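Local structure of oxetanocin-like protein (Pyrococcus furiosus, 1XX7) at residues D40-V45 against I74-E79; F47-L52 against K67-A72; V128-K133 against E159-L164; D135-A140 against W155-D160. The protein probably hydrolyses 2'-deoxyribonucleoside 5'-phosphates to the deoxyribonucleoside and phosphate, as a metal-dependent homodimeric enzyme of the HD-domain family. One frame throughout, in Å; residues are numbered along the deposited sequence.

Contacts 1 and 3, their centres about 16 Å apart, are joined by one nickel ion: contact 1 gives it His41, His75 and Asp76, and contact 3 gives Asp132, whose OD1 lies 2.7 Å from His41 NE2 because both bind the ion. Contact 2 continues the pairing of contact 1 along helix 38-58, centres about 11 Å apart, and meets contact 3 where Thr49 OG1 packs 3.3 Å from Ala131 CB. Contacts 3 and 4, about 9 Å apart, both join helix 123-145 to the chain around helix 157-161. Contact 4 reaches back toward the metal through Asp135, which salt-bridges Arg44 (OD1 to NE, 2.8 Å) and is probably hydrogen-bonded to His41 ND1, modelled unusually close.

Contact 1: D40-V45 against I74-E79; sequences DHSYRV and IHDLGE. With NI (nickel (II) ion), chain G.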
# COMPACT_ATOMS: atom_id res chain seq x y z
N ASP A 40 -10.15 -10.31 -7.34
CA ASP A 40 -10.64 -10.51 -5.96
C ASP A 40 -12.18 -10.62 -5.97
O ASP A 40 -12.78 -11.53 -5.41
CB ASP A 40 -10.24 -9.30 -5.08
CG ASP A 40 -8.80 -9.36 -4.56
OD1 ASP A 40 -8.29 -10.51 -4.30
OD2 ASP A 40 -8.19 -8.24 -4.42
N HIS A 41 -12.77 -9.62 -6.61
CA HIS A 41 -14.18 -9.51 -6.78
C HIS A 41 -14.76 -10.69 -7.52
O HIS A 41 -15.73 -11.28 -7.05
CB HIS A 41 -14.47 -8.24 -7.60
CG HIS A 41 -15.83 -8.20 -8.16
ND1 HIS A 41 -16.95 -8.23 -7.37
CD2 HIS A 41 -16.27 -8.14 -9.44
CE1 HIS A 41 -18.03 -8.18 -8.13
NE2 HIS A 41 -17.65 -8.11 -9.38
N SER A 42 -14.17 -11.00 -8.67
CA SER A 42 -14.61 -12.07 -9.54
C SER A 42 -14.49 -13.46 -8.96
O SER A 42 -15.33 -14.34 -9.26
CB SER A 42 -13.86 -12.05 -10.87
OG SER A 42 -14.15 -10.89 -11.59
N TYR A 43 -13.45 -13.67 -8.15
CA TYR A 43 -13.34 -14.86 -7.34
C TYR A 43 -14.55 -15.09 -6.44
O TYR A 43 -15.12 -16.22 -6.41
CB TYR A 43 -12.09 -14.86 -6.44
CG TYR A 43 -12.19 -16.03 -5.52
CD1 TYR A 43 -12.04 -17.33 -6.02
CD2 TYR A 43 -12.58 -15.89 -4.23
CE1 TYR A 43 -12.22 -18.44 -5.22
CE2 TYR A 43 -12.77 -17.01 -3.41
CZ TYR A 43 -12.58 -18.28 -3.93
OH TYR A 43 -12.78 -19.39 -3.18
N ARG A 44 -14.92 -14.08 -5.64
CA ARG A 44 -16.05 -14.28 -4.69
C ARG A 44 -17.41 -14.33 -5.40
O ARG A 44 -18.34 -15.00 -4.91
CB ARG A 44 -16.08 -13.28 -3.54
CG ARG A 44 -16.89 -13.83 -2.38
CD ARG A 44 -16.73 -13.10 -1.09
NE ARG A 44 -17.24 -11.75 -1.19
CZ ARG A 44 -17.29 -10.87 -0.19
NH1 ARG A 44 -16.94 -11.24 1.04
NH2 ARG A 44 -17.74 -9.66 -0.41
N VAL A 45 -17.51 -13.67 -6.54
CA VAL A 45 -18.72 -13.81 -7.40
C VAL A 45 -18.91 -15.31 -7.83
O VAL A 45 -20.03 -15.84 -7.75
CB VAL A 45 -18.68 -12.86 -8.64
CG1 VAL A 45 -19.82 -13.16 -9.62
CG2 VAL A 45 -18.77 -11.42 -8.21
N ILE A 74 -16.00 -15.35 -16.50
CA ILE A 74 -15.70 -14.43 -17.63
C ILE A 74 -16.38 -13.06 -17.48
O ILE A 74 -16.09 -12.15 -18.23
CB ILE A 74 -16.02 -15.08 -18.99
CG1 ILE A 74 -17.51 -15.41 -19.13
CG2 ILE A 74 -15.18 -16.39 -19.18
CD1 ILE A 74 -18.38 -14.31 -19.61
N HIS A 75 -17.26 -12.89 -16.50
CA HIS A 75 -18.20 -11.77 -16.58
C HIS A 75 -17.57 -10.36 -16.54
O HIS A 75 -18.10 -9.44 -17.17
CB HIS A 75 -19.31 -11.93 -15.57
CG HIS A 75 -19.01 -11.33 -14.25
ND1 HIS A 75 -18.22 -11.96 -13.32
CD2 HIS A 75 -19.34 -10.13 -13.73
CE1 HIS A 75 -18.08 -11.17 -12.27
NE2 HIS A 75 -18.77 -10.06 -12.48
N ASP A 76 -16.42 -10.20 -15.86
CA ASP A 76 -15.72 -8.92 -15.80
C ASP A 76 -14.35 -9.00 -16.48
O ASP A 76 -13.55 -8.08 -16.35
CB ASP A 76 -15.56 -8.48 -14.35
CG ASP A 76 -16.82 -7.84 -13.79
OD1 ASP A 76 -17.75 -7.58 -14.56
OD2 ASP A 76 -16.89 -7.59 -12.57
N LEU A 77 -14.11 -10.06 -17.26
CA LEU A 77 -12.83 -10.25 -17.92
C LEU A 77 -12.52 -9.18 -19.00
O LEU A 77 -11.35 -8.87 -19.25
CB LEU A 77 -12.80 -11.63 -18.53
CG LEU A 77 -11.47 -12.18 -19.04
CD1 LEU A 77 -10.26 -11.93 -18.07
CD2 LEU A 77 -11.69 -13.68 -19.30
N GLY A 78 -13.58 -8.63 -19.61
CA GLY A 78 -13.44 -7.49 -20.51
C GLY A 78 -12.84 -6.24 -19.86
O GLY A 78 -12.32 -5.35 -20.56
N GLU A 79 -12.90 -6.18 -18.53
CA GLU A 79 -12.28 -5.10 -17.77
C GLU A 79 -10.76 -5.17 -17.75
O GLU A 79 -10.11 -4.18 -17.48
CB GLU A 79 -12.87 -5.04 -16.34
CG GLU A 79 -14.37 -4.84 -16.38
CD GLU A 79 -15.03 -4.54 -15.05
OE1 GLU A 79 -14.46 -4.79 -13.96
OE2 GLU A 79 -16.18 -4.09 -15.13
NI NI G . -18.62 -8.01 -11.39
O HOH W 1 -14.72 -11.96 -14.30
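His75 and Asp76, the HD pair that names the family, meet His41 of helix 38-58 at a shared nickel ion. His75 comes first, with NE2 2.3 Å from the nickel. Its CG lies between the backbone N and the carbonyl carbon (chi1 89°), and the ring reaches toward Val45 tip to tip, CE1 lying 3.7 Å from Val45 CG1. His41 NE2 sits at the edge of the His75 ring, and the two ring planes are inclined at 66°. The hydrogen bond from His75 ND1 to the carbonyl of Ala72 and the nickel bond at NE2 together hold the ring's rotation. Asp76 follows, binding the nickel through OD2 at 2.1 Å. This oxygen lies in the plane of the His41 ring, 3.2 Å from His41 CD2, while His41 NE2 binds the metal at 2.2 Å. The backbone of Asp76 is tied in as well: a water accepts from Asp76 N and donates to Ser42 OG, at 2.9 Å from the former and 3.0 Å from the latter. Ser42 OG is also hydrogen-bonded to the carbonyl of Val38. Beyond Asp76 the chain makes a type I turn to Glu79. The buried site thus lies between helix 38-58 and the loop joining helix 65-74 to helix 79-82; helix 123-145 adds the fourth protein ligand, Asp132, and Asp135, the probable hydrogen-bond partner of His41 ND1.

Contact 2: F47-L52 against K67-A72; sequences FITLLL and KALKIA
Thr49 and Leu50 of helix 38-58 face Ala68, Leu69 and Ala72 of helix 65-74, and van der Waals contact carries the pairing. The apolar part centres on two methyl groups. The Thr49 methyl CG2, anti to the backbone N, lies 3.9 Å from Ala68 CB and 3.8 Å from Ala68 O. Leu69 CD2 meets both residues of the other helix, 4.1 Å from Thr49 CG2 and 4.2 Å from Leu50 CB. Chi1 of -56° sets Leu69 CG anti to its carbonyl carbon; the side chain leaves from the flank of its helix and only its end, at CD2, closes on the other helix. The polar part is confined to Thr49. Its OG1 packs 3.8 Å from Ala72 CB, while the hydroxyl is hydrogen-bonded within its own helix to the carbonyl of Val45, one turn earlier. The backbones are the third element: the two segments run antiparallel at 161°, their axes 9.4 Å apart at closest approach, and the CA atoms of Thr49 and Leu69 are the nearest pair. Helix 123-145 adds a third wall, its Ala131 touching Thr49. With no hydrogen bond across the interface and its one buried hydroxyl satisfied locally, the contact depends on the fit of methyl groups, and the two alanines present little more than CB to the threonine.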
# COMPACT_ATOMS: atom_id res chain seq x y z
N PHE A 47 -17.54 -17.88 -6.28
CA PHE A 47 -17.89 -18.54 -5.03
C PHE A 47 -19.38 -18.40 -4.65
O PHE A 47 -20.01 -19.36 -4.20
CB PHE A 47 -17.00 -18.09 -3.86
CG PHE A 47 -17.35 -18.73 -2.57
CD1 PHE A 47 -16.92 -19.99 -2.28
CD2 PHE A 47 -18.20 -18.11 -1.67
CE1 PHE A 47 -17.29 -20.61 -1.06
CE2 PHE A 47 -18.54 -18.72 -0.48
CZ PHE A 47 -18.07 -19.97 -0.17
N ILE A 48 -19.91 -17.19 -4.74
CA ILE A 48 -21.27 -16.93 -4.30
C ILE A 48 -22.23 -17.64 -5.27
O ILE A 48 -23.23 -18.20 -4.84
CB ILE A 48 -21.59 -15.41 -4.26
CG1 ILE A 48 -20.85 -14.74 -3.11
CG2 ILE A 48 -23.13 -15.17 -4.14
CD1 ILE A 48 -20.77 -13.26 -3.24
N THR A 49 -21.90 -17.59 -6.55
CA THR A 49 -22.69 -18.27 -7.60
C THR A 49 -22.87 -19.78 -7.28
O THR A 49 -23.98 -20.31 -7.36
CB THR A 49 -22.05 -18.07 -9.02
OG1 THR A 49 -22.07 -16.69 -9.38
CG2 THR A 49 -22.79 -18.88 -10.08
N LEU A 50 -21.76 -20.44 -6.95
CA LEU A 50 -21.74 -21.82 -6.50
C LEU A 50 -22.64 -22.04 -5.30
O LEU A 50 -23.49 -22.92 -5.31
CB LEU A 50 -20.31 -22.22 -6.14
CG LEU A 50 -20.04 -23.64 -5.65
CD1 LEU A 50 -20.48 -24.65 -6.70
CD2 LEU A 50 -18.58 -23.79 -5.40
N LEU A 51 -22.44 -21.24 -4.26
CA LEU A 51 -23.25 -21.28 -3.06
C LEU A 51 -24.76 -21.08 -3.36
O LEU A 51 -25.60 -21.86 -2.89
CB LEU A 51 -22.77 -20.19 -2.08
CG LEU A 51 -22.87 -20.58 -0.61
CD1 LEU A 51 -21.78 -21.65 -0.23
CD2 LEU A 51 -22.79 -19.34 0.31
N LEU A 52 -25.10 -20.05 -4.13
CA LEU A 52 -26.50 -19.80 -4.45
C LEU A 52 -27.09 -20.92 -5.32
O LEU A 52 -28.18 -21.38 -5.05
CB LEU A 52 -26.70 -18.42 -5.09
CG LEU A 52 -26.27 -17.15 -4.30
CD1 LEU A 52 -26.34 -15.94 -5.20
CD2 LEU A 52 -27.07 -16.91 -3.10
N LYS A 67 -22.66 -23.80 -16.78
CA LYS A 67 -22.83 -22.49 -17.41
C LYS A 67 -22.73 -21.29 -16.45
O LYS A 67 -22.11 -20.29 -16.79
CB LYS A 67 -24.13 -22.42 -18.16
CG LYS A 67 -24.42 -21.04 -18.80
CD LYS A 67 -25.78 -21.04 -19.44
CE LYS A 67 -25.75 -21.62 -20.82
NZ LYS A 67 -27.14 -21.93 -21.28
N ALA A 68 -23.33 -21.38 -15.28
CA ALA A 68 -23.31 -20.30 -14.33
C ALA A 68 -21.88 -19.98 -13.80
O ALA A 68 -21.53 -18.81 -13.63
CB ALA A 68 -24.27 -20.57 -13.21
N LEU A 69 -21.06 -21.01 -13.59
CA LEU A 69 -19.67 -20.83 -13.18
C LEU A 69 -18.84 -20.28 -14.32
O LEU A 69 -18.00 -19.37 -14.09
CB LEU A 69 -19.06 -22.12 -12.62
CG LEU A 69 -19.80 -22.74 -11.44
CD1 LEU A 69 -19.16 -24.11 -11.04
CD2 LEU A 69 -19.86 -21.79 -10.28
N LYS A 70 -19.05 -20.74 -15.55
CA LYS A 70 -18.30 -20.13 -16.66
C LYS A 70 -18.61 -18.62 -16.77
O LYS A 70 -17.72 -17.81 -16.99
CB LYS A 70 -18.59 -20.77 -18.00
CG LYS A 70 -18.11 -22.17 -18.22
CD LYS A 70 -18.53 -22.64 -19.60
CE LYS A 70 -18.12 -24.05 -19.89
NZ LYS A 70 -18.18 -24.38 -21.37
N ILE A 71 -19.88 -18.27 -16.60
CA ILE A 71 -20.31 -16.87 -16.72
C ILE A 71 -19.67 -16.01 -15.63
O ILE A 71 -19.21 -14.92 -15.91
CB ILE A 71 -21.85 -16.72 -16.65
CG1 ILE A 71 -22.53 -17.35 -17.88
CG2 ILE A 71 -22.26 -15.24 -16.46
CD1 ILE A 71 -24.05 -17.56 -17.71
N ALA A 72 -19.69 -16.51 -14.40
CA ALA A 72 -19.11 -15.84 -13.27
C ALA A 72 -17.60 -15.53 -13.46
O ALA A 72 -17.13 -14.46 -13.10
CB ALA A 72 -19.31 -16.66 -12.04

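Contact 3: V128-K133 against E159-L164; sequences VKIADK and EDLEKL. With NI (nickel (II) ion), chain G.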
# COMPACT_ATOMS: atom_id res chain seq x y z
N VAL A 128 -25.92 -14.98 -11.74
CA VAL A 128 -24.61 -14.37 -11.65
C VAL A 128 -24.73 -12.87 -11.39
O VAL A 128 -23.90 -12.31 -10.67
CB VAL A 128 -23.74 -14.65 -12.90
CG1 VAL A 128 -22.38 -14.02 -12.72
CG2 VAL A 128 -23.56 -16.16 -13.10
N LYS A 129 -25.75 -12.22 -11.95
CA LYS A 129 -26.07 -10.84 -11.59
C LYS A 129 -26.38 -10.65 -10.09
O LYS A 129 -25.94 -9.67 -9.44
CB LYS A 129 -27.24 -10.31 -12.45
CG LYS A 129 -27.42 -8.76 -12.40
CD LYS A 129 -26.31 -7.97 -13.15
CE LYS A 129 -26.63 -7.89 -14.66
NZ LYS A 129 -25.63 -7.22 -15.56
N ILE A 130 -27.12 -11.58 -9.53
CA ILE A 130 -27.37 -11.57 -8.12
C ILE A 130 -26.07 -11.73 -7.32
O ILE A 130 -25.85 -11.03 -6.36
CB ILE A 130 -28.40 -12.63 -7.72
CG1 ILE A 130 -29.78 -12.17 -8.18
CG2 ILE A 130 -28.45 -12.81 -6.19
CD1 ILE A 130 -30.82 -13.26 -8.15
N ALA A 131 -25.23 -12.67 -7.71
CA ALA A 131 -23.97 -12.94 -7.00
C ALA A 131 -23.04 -11.73 -7.03
O ALA A 131 -22.38 -11.41 -6.08
CB ALA A 131 -23.26 -14.17 -7.64
N ASP A 132 -22.99 -11.09 -8.18
CA ASP A 132 -22.17 -9.93 -8.39
C ASP A 132 -22.53 -8.74 -7.46
O ASP A 132 -21.65 -8.10 -6.83
CB ASP A 132 -22.31 -9.54 -9.85
CG ASP A 132 -21.40 -8.41 -10.22
OD1 ASP A 132 -20.19 -8.61 -10.26
OD2 ASP A 132 -21.89 -7.31 -10.45
N LYS A 133 -23.83 -8.47 -7.38
CA LYS A 133 -24.37 -7.46 -6.50
C LYS A 133 -24.21 -7.80 -5.06
O LYS A 133 -23.94 -6.93 -4.24
CB LYS A 133 -25.84 -7.21 -6.86
CG LYS A 133 -25.95 -6.46 -8.21
CD LYS A 133 -27.33 -6.56 -8.82
CE LYS A 133 -27.42 -5.75 -10.13
NZ LYS A 133 -26.71 -4.43 -9.98
N GLU A 159 -32.16 -3.18 -3.95
CA GLU A 159 -33.40 -2.87 -4.67
C GLU A 159 -33.43 -3.48 -6.07
O GLU A 159 -34.48 -3.83 -6.57
CB GLU A 159 -33.60 -1.35 -4.80
CG GLU A 159 -33.62 -0.55 -3.49
CD GLU A 159 -33.40 0.97 -3.69
OE1 GLU A 159 -32.99 1.38 -4.82
OE2 GLU A 159 -33.62 1.75 -2.72
N ASP A 160 -32.26 -3.58 -6.71
CA ASP A 160 -32.16 -4.12 -8.08
C ASP A 160 -32.40 -5.66 -8.16
O ASP A 160 -32.63 -6.19 -9.25
CB ASP A 160 -30.77 -3.84 -8.69
CG ASP A 160 -30.31 -2.39 -8.55
OD1 ASP A 160 -31.08 -1.51 -8.06
OD2 ASP A 160 -29.13 -2.15 -8.94
N LEU A 161 -32.32 -6.35 -7.02
CA LEU A 161 -32.43 -7.82 -6.98
C LEU A 161 -33.85 -8.34 -7.12
O LEU A 161 -34.07 -9.37 -7.77
CB LEU A 161 -31.84 -8.36 -5.68
CG LEU A 161 -30.37 -7.99 -5.50
CD1 LEU A 161 -29.84 -8.71 -4.32
CD2 LEU A 161 -29.62 -8.31 -6.76
N GLU A 162 -34.79 -7.63 -6.49
CA GLU A 162 -36.21 -7.97 -6.54
C GLU A 162 -36.72 -8.02 -7.97
O GLU A 162 -37.65 -8.78 -8.30
CB GLU A 162 -37.02 -6.95 -5.75
N LYS A 163 -36.10 -7.22 -8.83
CA LYS A 163 -36.49 -7.18 -10.23
C LYS A 163 -36.08 -8.47 -11.02
O LYS A 163 -36.53 -8.68 -12.15
CB LYS A 163 -35.89 -5.93 -10.87
CG LYS A 163 -36.22 -4.59 -10.10
CD LYS A 163 -35.17 -3.50 -10.37
N LEU A 164 -35.23 -9.30 -10.41
CA LEU A 164 -34.82 -10.58 -10.98
C LEU A 164 -35.72 -11.65 -10.38
O LEU A 164 -35.69 -11.85 -9.16
CB LEU A 164 -33.33 -10.85 -10.67
CG LEU A 164 -32.40 -9.71 -11.12
CD1 LEU A 164 -30.96 -9.87 -10.62
CD2 LEU A 164 -32.43 -9.56 -12.65
NI NI G . -18.62 -8.01 -11.39
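The helix that supplies Asp132 to the HD-domain metal site also carries Ile130 and Lys133, which pack on Leu161 and Leu164 of the chain following it. Asp132 OD1 binds the nickel at 2.0 Å and completes the set of His41, His75 and Asp76, but its side chain takes no part in the contact with residues 159-164. Ile130 is gripped by both leucines. Its CG1 lies 3.6 Å from Leu164 CD1, the two side chains sliding past each other in opposite directions, and 4.1 Å from Leu161 CD2, where they cross obliquely. Leu164 CD1 also meets Lys129 CG, the two side chains crossing at about a right angle; the bent Lys129 chain then leads away to a cation-pi contact with Tyr117. Lys133 uses its whole length. Its aliphatic stem runs antiparallel to the Leu161 side chain, with CD 3.5 Å from Leu161 CD2, and the chain then bends at its last torsion (chi4 -41°). NZ there lies 3.5 Å from Asp160 OD2, a long salt bridge with only a weak hydrogen bond. An alanine in place of Lys133 would probably leave the Asp160 carboxylate without this counter-charge and open a gap beside Leu161 CD2. The type I turn from Leu161 to Leu164 lets both leucines meet Ile130 of helix 123-145. Hydrocarbon contact therefore does most of the joining here, and the partly exposed ion pair at one margin is likely to add a modest electrostatic tie.

Contact 4: D135-A140 against W155-D160; sequences DMIIQA and WNALED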
# COMPACT_ATOMS: atom_id res chain seq x y z
N ASP A 135 -21.72 -9.74 -3.76
CA ASP A 135 -20.33 -9.54 -3.45
C ASP A 135 -20.06 -8.04 -3.11
O ASP A 135 -19.43 -7.73 -2.12
CB ASP A 135 -19.45 -9.94 -4.62
CG ASP A 135 -18.01 -9.54 -4.41
OD1 ASP A 135 -17.34 -10.10 -3.50
OD2 ASP A 135 -17.57 -8.64 -5.13
N MET A 136 -20.58 -7.14 -3.95
CA MET A 136 -20.45 -5.68 -3.79
C MET A 136 -21.02 -5.12 -2.50
O MET A 136 -20.39 -4.33 -1.85
CB MET A 136 -21.07 -4.93 -4.97
CG MET A 136 -20.63 -3.49 -5.01
SD MET A 136 -21.28 -2.52 -6.42
CE MET A 136 -22.96 -2.30 -5.73
N ILE A 137 -22.21 -5.56 -2.13
CA ILE A 137 -22.91 -5.04 -1.01
C ILE A 137 -22.26 -5.53 0.25
O ILE A 137 -22.13 -4.78 1.23
CB ILE A 137 -24.42 -5.48 -0.97
CG1 ILE A 137 -25.17 -4.98 -2.21
CG2 ILE A 137 -25.12 -4.91 0.27
CD1 ILE A 137 -26.52 -5.66 -2.34
N ILE A 138 -21.87 -6.80 0.23
CA ILE A 138 -21.19 -7.38 1.37
C ILE A 138 -19.79 -6.78 1.53
O ILE A 138 -19.36 -6.53 2.64
CB ILE A 138 -21.14 -8.92 1.30
CG1 ILE A 138 -22.54 -9.52 1.41
CG2 ILE A 138 -20.29 -9.48 2.45
CD1 ILE A 138 -22.65 -11.04 0.99
N GLN A 139 -19.11 -6.52 0.41
CA GLN A 139 -17.83 -5.83 0.42
C GLN A 139 -17.94 -4.43 1.01
O GLN A 139 -17.06 -4.01 1.74
CB GLN A 139 -17.21 -5.77 -0.98
CG GLN A 139 -15.75 -5.24 -0.97
CD GLN A 139 -14.85 -6.11 -0.13
OE1 GLN A 139 -14.66 -7.30 -0.43
NE2 GLN A 139 -14.31 -5.54 0.96
N ALA A 140 -19.06 -3.75 0.74
CA ALA A 140 -19.33 -2.42 1.28
C ALA A 140 -19.45 -2.46 2.79
O ALA A 140 -18.81 -1.65 3.48
CB ALA A 140 -20.56 -1.78 0.63
N TRP A 155 -25.56 -0.10 -1.00
CA TRP A 155 -26.67 -0.90 -0.54
C TRP A 155 -27.94 -0.75 -1.39
O TRP A 155 -28.86 -1.56 -1.28
CB TRP A 155 -26.98 -0.50 0.88
CG TRP A 155 -25.83 -0.78 1.80
CD1 TRP A 155 -24.69 -0.02 2.00
CD2 TRP A 155 -25.70 -1.92 2.66
NE1 TRP A 155 -23.88 -0.62 2.93
CE2 TRP A 155 -24.48 -1.78 3.35
CE3 TRP A 155 -26.50 -3.04 2.91
CZ2 TRP A 155 -24.05 -2.73 4.27
CZ3 TRP A 155 -26.08 -3.97 3.81
CH2 TRP A 155 -24.86 -3.82 4.48
N ASN A 156 -27.98 0.29 -2.23
CA ASN A 156 -29.13 0.51 -3.10
C ASN A 156 -29.25 -0.62 -4.13
O ASN A 156 -30.31 -0.79 -4.74
CB ASN A 156 -29.05 1.89 -3.80
CG ASN A 156 -29.18 3.06 -2.83
OD1 ASN A 156 -29.74 2.92 -1.73
ND2 ASN A 156 -28.67 4.24 -3.23
N ALA A 157 -28.18 -1.40 -4.32
CA ALA A 157 -28.22 -2.54 -5.24
C ALA A 157 -29.15 -3.66 -4.73
O ALA A 157 -29.61 -4.45 -5.53
CB ALA A 157 -26.80 -3.08 -5.56
N LEU A 158 -29.43 -3.72 -3.43
CA LEU A 158 -30.46 -4.63 -2.92
C LEU A 158 -31.78 -4.44 -3.69
O LEU A 158 -32.43 -5.43 -4.07
CB LEU A 158 -30.73 -4.42 -1.44
CG LEU A 158 -29.86 -5.15 -0.42
CD1 LEU A 158 -30.15 -4.64 1.00
CD2 LEU A 158 -30.08 -6.64 -0.50
N GLU A 159 -32.16 -3.18 -3.95
CA GLU A 159 -33.40 -2.87 -4.67
C GLU A 159 -33.43 -3.48 -6.07
O GLU A 159 -34.48 -3.83 -6.57
CB GLU A 159 -33.60 -1.35 -4.80
CG GLU A 159 -33.62 -0.55 -3.49
CD GLU A 159 -33.40 0.97 -3.69
OE1 GLU A 159 -32.99 1.38 -4.82
OE2 GLU A 159 -33.62 1.75 -2.72
N ASP A 160 -32.26 -3.58 -6.71
CA ASP A 160 -32.16 -4.12 -8.08
C ASP A 160 -32.40 -5.66 -8.16
O ASP A 160 -32.63 -6.19 -9.25
CB ASP A 160 -30.77 -3.84 -8.69
CG ASP A 160 -30.31 -2.39 -8.55
OD1 ASP A 160 -31.08 -1.51 -8.06
OD2 ASP A 160 -29.13 -2.15 -8.94
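Ile137 lies against Trp155 and the start of helix 157-161, and on it the tight part of the contact is built. Its CG2 sits over one face of the indole, displaced toward the rim, 3.5 Å from Trp155 CE3. The geometry is that of a CH-pi contact, 3.9 Å from CG2 to the centroid of the six-membered ring and 26° off its normal. The other branch goes to the helix: chi1 of -61° puts CG1 anti to the carbonyl carbon, and an extended chi2 (167°) carries CD1 to within 3.7 Å of Leu158 N and 3.9 Å of Leu158 CG, the two side chains meeting at about a right angle. An alanine in place of Ile137 would probably leave the Trp155 face without its methyl partner and open a gap beside Leu158. At the margin each residue offers a single atom. Ala140 CB stands 4.2 Å from Trp155 NE1, whose N-H is engaged instead by a hydrogen bond with Glu144. Met136 touches Ala157 with CE alone, 3.9 Å from CB. On the solvent side Asn156 and Glu159 are exposed, and Asn156 turns its CB away from helix 123-145. The contact closes the return of the chain onto that helix. Helix 171-179 flanks it, Val177 touching Ile137 and Ile174 touching Leu158, while Trp27 of helix 25-30 packs on Met136 and Ala140, and Ile138 meets Ile13 of the second subunit.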